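Local coordinates for CYCLIN domain-containing protein (Chaetomium thermophilum, PDB 6Z3U) that probably acts as the cyclin H-type regulatory subunit of the CDK-activating kinase complex, binding and activating its cyclin-dependent kinase partner, at residues A[31-34]-A[35-39]; A[373-376]-A[377-380]. One frame throughout, in Å; residues are numbered along the deposited sequence.

Interaction 1 of 2, residues A[31-34]-A[35-39]; sequences MREK and TNAAA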
loop_
_atom_site.group_PDB
_atom_site.type_symbol
_atom_site.label_atom_id
_atom_site.label_comp_id
_atom_site.label_asym_id
_atom_site.label_seq_id
_atom_site.Cartn_x
_atom_site.Cartn_y
_atom_site.Cartn_z
ATOM N N MET A 31 -22.626 -13.163 7.933
ATOM C CA MET A 31 -21.432 -12.940 8.743
ATOM C C MET A 31 -21.740 -12.087 9.967
ATOM O O MET A 31 -21.372 -12.441 11.092
ATOM C CB MET A 31 -20.334 -12.292 7.897
ATOM C CG MET A 31 -19.591 -13.276 7.017
ATOM S SD MET A 31 -18.156 -12.562 6.201
ATOM C CE MET A 31 -18.937 -11.753 4.816
ATOM N N ARG A 32 -22.421 -10.957 9.765
ATOM C CA ARG A 32 -22.722 -10.057 10.874
ATOM C C ARG A 32 -23.625 -10.720 11.903
ATOM O O ARG A 32 -23.448 -10.526 13.111
ATOM C CB ARG A 32 -23.375 -8.791 10.329
ATOM C CG ARG A 32 -22.416 -7.811 9.686
ATOM C CD ARG A 32 -23.186 -6.753 8.925
ATOM N NE ARG A 32 -22.405 -5.557 8.628
ATOM C CZ ARG A 32 -22.734 -4.671 7.694
ATOM N NH1 ARG A 32 -23.820 -4.859 6.955
ATOM N NH2 ARG A 32 -21.980 -3.599 7.496
ATOM N N GLU A 33 -24.600 -11.510 11.443
ATOM C CA GLU A 33 -25.506 -12.195 12.362
ATOM C C GLU A 33 -24.776 -13.286 13.131
ATOM O O GLU A 33 -24.971 -13.434 14.343
ATOM C CB GLU A 33 -26.689 -12.777 11.582
ATOM C CG GLU A 33 -28.033 -12.725 12.310
ATOM C CD GLU A 33 -28.191 -13.797 13.374
ATOM O OE1 GLU A 33 -27.699 -14.926 13.163
ATOM O OE2 GLU A 33 -28.810 -13.509 14.422
ATOM N N LYS A 34 -23.928 -14.055 12.443
ATOM C CA LYS A 34 -23.154 -15.101 13.103
ATOM C C LYS A 34 -22.112 -14.523 14.051
ATOM O O LYS A 34 -21.808 -15.139 15.078
ATOM C CB LYS A 34 -22.481 -15.988 12.053
ATOM C CG LYS A 34 -23.443 -16.895 11.306
ATOM C CD LYS A 34 -22.776 -17.582 10.124
ATOM C CE LYS A 34 -23.749 -18.504 9.396
ATOM N NZ LYS A 34 -23.081 -19.297 8.325
ATOM N N THR A 35 -21.548 -13.354 13.725
ATOM C CA THR A 35 -20.593 -12.710 14.622
ATOM C C THR A 35 -21.281 -12.246 15.900
ATOM O O THR A 35 -20.722 -12.374 16.996
ATOM C CB THR A 35 -19.928 -11.528 13.913
ATOM O OG1 THR A 35 -19.277 -11.988 12.723
ATOM C CG2 THR A 35 -18.882 -10.891 14.805
ATOM N N ASN A 36 -22.487 -11.684 15.766
ATOM C CA ASN A 36 -23.292 -11.280 16.916
ATOM C C ASN A 36 -23.740 -12.482 17.730
ATOM O O ASN A 36 -23.652 -12.470 18.962
ATOM C CB ASN A 36 -24.510 -10.489 16.424
ATOM C CG ASN A 36 -25.611 -10.377 17.469
ATOM O OD1 ASN A 36 -26.412 -11.296 17.625
ATOM N ND2 ASN A 36 -25.696 -9.227 18.137
ATOM N N ALA A 37 -24.228 -13.535 17.059
ATOM C CA ALA A 37 -24.699 -14.719 17.768
ATOM C C ALA A 37 -23.562 -15.410 18.511
ATOM O O ALA A 37 -23.734 -15.840 19.658
ATOM C CB ALA A 37 -25.361 -15.686 16.785
ATOM N N ALA A 38 -22.396 -15.537 17.871
ATOM C CA ALA A 38 -21.249 -16.146 18.537
ATOM C C ALA A 38 -20.812 -15.313 19.734
ATOM O O ALA A 38 -20.501 -15.859 20.798
ATOM C CB ALA A 38 -20.092 -16.317 17.552
ATOM N N ALA A 39 -20.776 -13.986 19.575
ATOM C CA ALA A 39 -20.452 -13.110 20.694
ATOM C C ALA A 39 -21.473 -13.256 21.811
ATOM O O ALA A 39 -21.118 -13.243 22.996
ATOM C CB ALA A 39 -20.390 -11.656 20.227
#
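Met-31 O receives the backbone N of Thr-35 at 2.8 Å, and the hydroxyl of the same threonine stands close to that carbonyl, with OG1 2.7 Å from Met-31 O. The motif is a regular alpha-helix, two turns of the long helix 25-48 of this cyclin, held by successive i to i+4 bonds. Next in the ladder, Asn-36 N donates to Arg-32 O over 3.1 Å and Ala-37 N to Glu-33 O over 2.8 Å; Ala-38 N then meets Lys-34 O.

The hydroxyl of Thr-35 reaches back along the helix because OG1 lies beside the backbone N (chi1 -58°), which turns it toward the preceding turn. There it sits between two carbonyls, Met-31 O one turn back and Ile-123 O outside the helix, within hydrogen-bonding distance of each.

The side chains of Arg-32 and Asn-36 find their polar partners elsewhere in the chain. Arg-32 makes a salt bridge with Asp-229, while Asn-36, its CG swung anti to the backbone N (chi1 163°), gives ND2 to Glu-86 and Leu-81 O. Pro-83, at the start of helix 83-103, packs on Asn-36 and Glu-33, so this face joins the helix to its neighbours in the fold. Between the two turns themselves, helix geometry alone brings each alanine methyl near the carbonyl four residues back: Ala-37 CB lies 3.3 Å from Glu-33 O, and Ala-38 CB lies 3.2 Å from Lys-34 O.

Interaction 2 of 2, residues A[373-376]-A[377-380]; sequences RIRR and EQAS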
loop_
_atom_site.group_PDB
_atom_site.type_symbol
_atom_site.label_atom_id
_atom_site.label_comp_id
_atom_site.label_asym_id
_atom_site.label_seq_id
_atom_site.Cartn_x
_atom_site.Cartn_y
_atom_site.Cartn_z
ATOM N N ARG A 373 -2.372 -5.633 28.900
ATOM C CA ARG A 373 -1.493 -5.898 30.036
ATOM C C ARG A 373 -1.397 -7.392 30.318
ATOM O O ARG A 373 -0.302 -7.933 30.507
ATOM C CB ARG A 373 -1.997 -5.156 31.277
ATOM C CG ARG A 373 -0.988 -5.104 32.420
ATOM C CD ARG A 373 -1.656 -4.991 33.790
ATOM N NE ARG A 373 -1.615 -6.253 34.530
ATOM C CZ ARG A 373 -2.669 -7.022 34.803
ATOM N NH1 ARG A 373 -2.497 -8.149 35.482
ATOM N NH2 ARG A 373 -3.890 -6.677 34.410
ATOM N N ILE A 374 -2.541 -8.078 30.357
ATOM C CA ILE A 374 -2.539 -9.486 30.733
ATOM C C ILE A 374 -1.967 -10.347 29.616
ATOM O O ILE A 374 -1.385 -11.406 29.878
ATOM C CB ILE A 374 -3.962 -9.935 31.119
ATOM C CG1 ILE A 374 -4.851 -10.020 29.876
ATOM C CG2 ILE A 374 -4.565 -8.978 32.146
ATOM C CD1 ILE A 374 -6.335 -10.150 30.188
ATOM N N ARG A 375 -2.115 -9.920 28.361
ATOM C CA ARG A 375 -1.575 -10.702 27.255
ATOM C C ARG A 375 -0.067 -10.531 27.121
ATOM O O ARG A 375 0.610 -11.442 26.632
ATOM C CB ARG A 375 -2.283 -10.326 25.951
ATOM C CG ARG A 375 -3.736 -10.789 25.919
ATOM C CD ARG A 375 -4.277 -10.967 24.509
ATOM N NE ARG A 375 -5.337 -11.974 24.483
ATOM C CZ ARG A 375 -6.278 -12.063 23.548
ATOM N NH1 ARG A 375 -6.317 -11.197 22.545
ATOM N NH2 ARG A 375 -7.191 -13.023 23.622
ATOM N N ARG A 376 0.476 -9.388 27.547
ATOM C CA ARG A 376 1.928 -9.247 27.595
ATOM C C ARG A 376 2.515 -10.048 28.751
ATOM O O ARG A 376 3.544 -10.716 28.592
ATOM C CB ARG A 376 2.318 -7.774 27.718
ATOM C CG ARG A 376 2.118 -6.967 26.446
ATOM C CD ARG A 376 2.701 -5.568 26.576
ATOM N NE ARG A 376 2.386 -4.731 25.421
ATOM C CZ ARG A 376 3.078 -4.718 24.285
ATOM N NH1 ARG A 376 4.138 -5.502 24.131
ATOM N NH2 ARG A 376 2.706 -3.917 23.296
ATOM N N GLU A 377 1.875 -9.993 29.922
ATOM C CA GLU A 377 2.355 -10.757 31.067
ATOM C C GLU A 377 2.170 -12.257 30.868
ATOM O O GLU A 377 2.967 -13.049 31.383
ATOM C CB GLU A 377 1.640 -10.290 32.336
ATOM C CG GLU A 377 1.950 -8.846 32.717
ATOM C CD GLU A 377 1.195 -8.387 33.950
ATOM O OE1 GLU A 377 1.177 -7.165 34.214
ATOM O OE2 GLU A 377 0.618 -9.244 34.654
ATOM N N GLN A 378 1.132 -12.668 30.131
ATOM C CA GLN A 378 0.960 -14.087 29.831
ATOM C C GLN A 378 2.059 -14.611 28.913
ATOM O O GLN A 378 2.447 -15.780 29.020
ATOM C CB GLN A 378 -0.408 -14.334 29.193
ATOM C CG GLN A 378 -1.545 -14.474 30.185
ATOM C CD GLN A 378 -2.907 -14.404 29.519
ATOM O OE1 GLN A 378 -3.030 -13.968 28.373
ATOM N NE2 GLN A 378 -3.938 -14.841 30.235
ATOM N N ALA A 379 2.567 -13.771 28.007
ATOM C CA ALA A 379 3.621 -14.212 27.101
ATOM C C ALA A 379 4.990 -14.198 27.770
ATOM O O ALA A 379 5.847 -15.023 27.435
ATOM C CB ALA A 379 3.641 -13.332 25.852
ATOM N N SER A 380 5.211 -13.278 28.712
ATOM C CA SER A 380 6.485 -13.213 29.419
ATOM C C SER A 380 6.556 -14.285 30.499
ATOM O O SER A 380 7.394 -15.192 30.441
ATOM C CB SER A 380 6.681 -11.823 30.029
ATOM O OG SER A 380 6.917 -10.851 29.026
#
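Glu-377 N bonds to Arg-373 O at 3.1 Å and Gln-378 N to Ile-374 O at 2.8 Å, the i to i+4 pattern of an alpha-helix, whereas Ala-379 N is held only weakly by both Arg-375 O and Arg-376 O. In the last two turns of helix 368-380, Arg-373 and Glu-377 form a salt bridge one turn apart, Arg-373 NE lying 3.0 Å from Glu-377 OE1. The bond is bent, 143° at the hydrogen. OE1 is met from above the carboxylate plane, and the two flat groups stand 72° apart. A weak second bond joins Arg-373 NH1 to Glu-377 OE2 at 3.4 Å. The arginine reaches its mate by a bend at chi3 (105°), and its NH2 also pairs with Glu-370. With an alanine here in place of Glu-377, the carboxylate is gone, and Arg-373 would probably lose its mate one turn on and turn more freely about its end. The extended side chain of Gln-378 runs back past the Ile-374 carbonyl toward Arg-375. Arg-375 and Arg-376 extend to Glu-82 and Gln-127 of the kinase chain respectively, and Arg-376 also bonds to Gln-372 within the helix. Glu-377 is thus likely to offset one arginine of a basic helix, while Arg-375 and Arg-376 also face the kinase chain.

Overall arrangement
From the N terminus, the chain enters helix 25-48, where interaction 1 (31-34 with 35-39) lies, then runs through the helices between, with unmodelled gaps at 50-74 and 263-311, to helix 368-380 near the C-terminal end, where interaction 2 (373-376 with 377-380) lies. Each joins consecutive turns of a single helix, so neither closes a loop, and the two follow in series without nesting or crossing. The centres of interaction 1 and interaction 2 are about 28 Å apart, and the two do not touch. Interaction 1 ties an N-terminal helix to helix 83-103 and to Asp-229 within the chain, whereas interaction 2, farther from the chain's centre, looks to the kinase subunit.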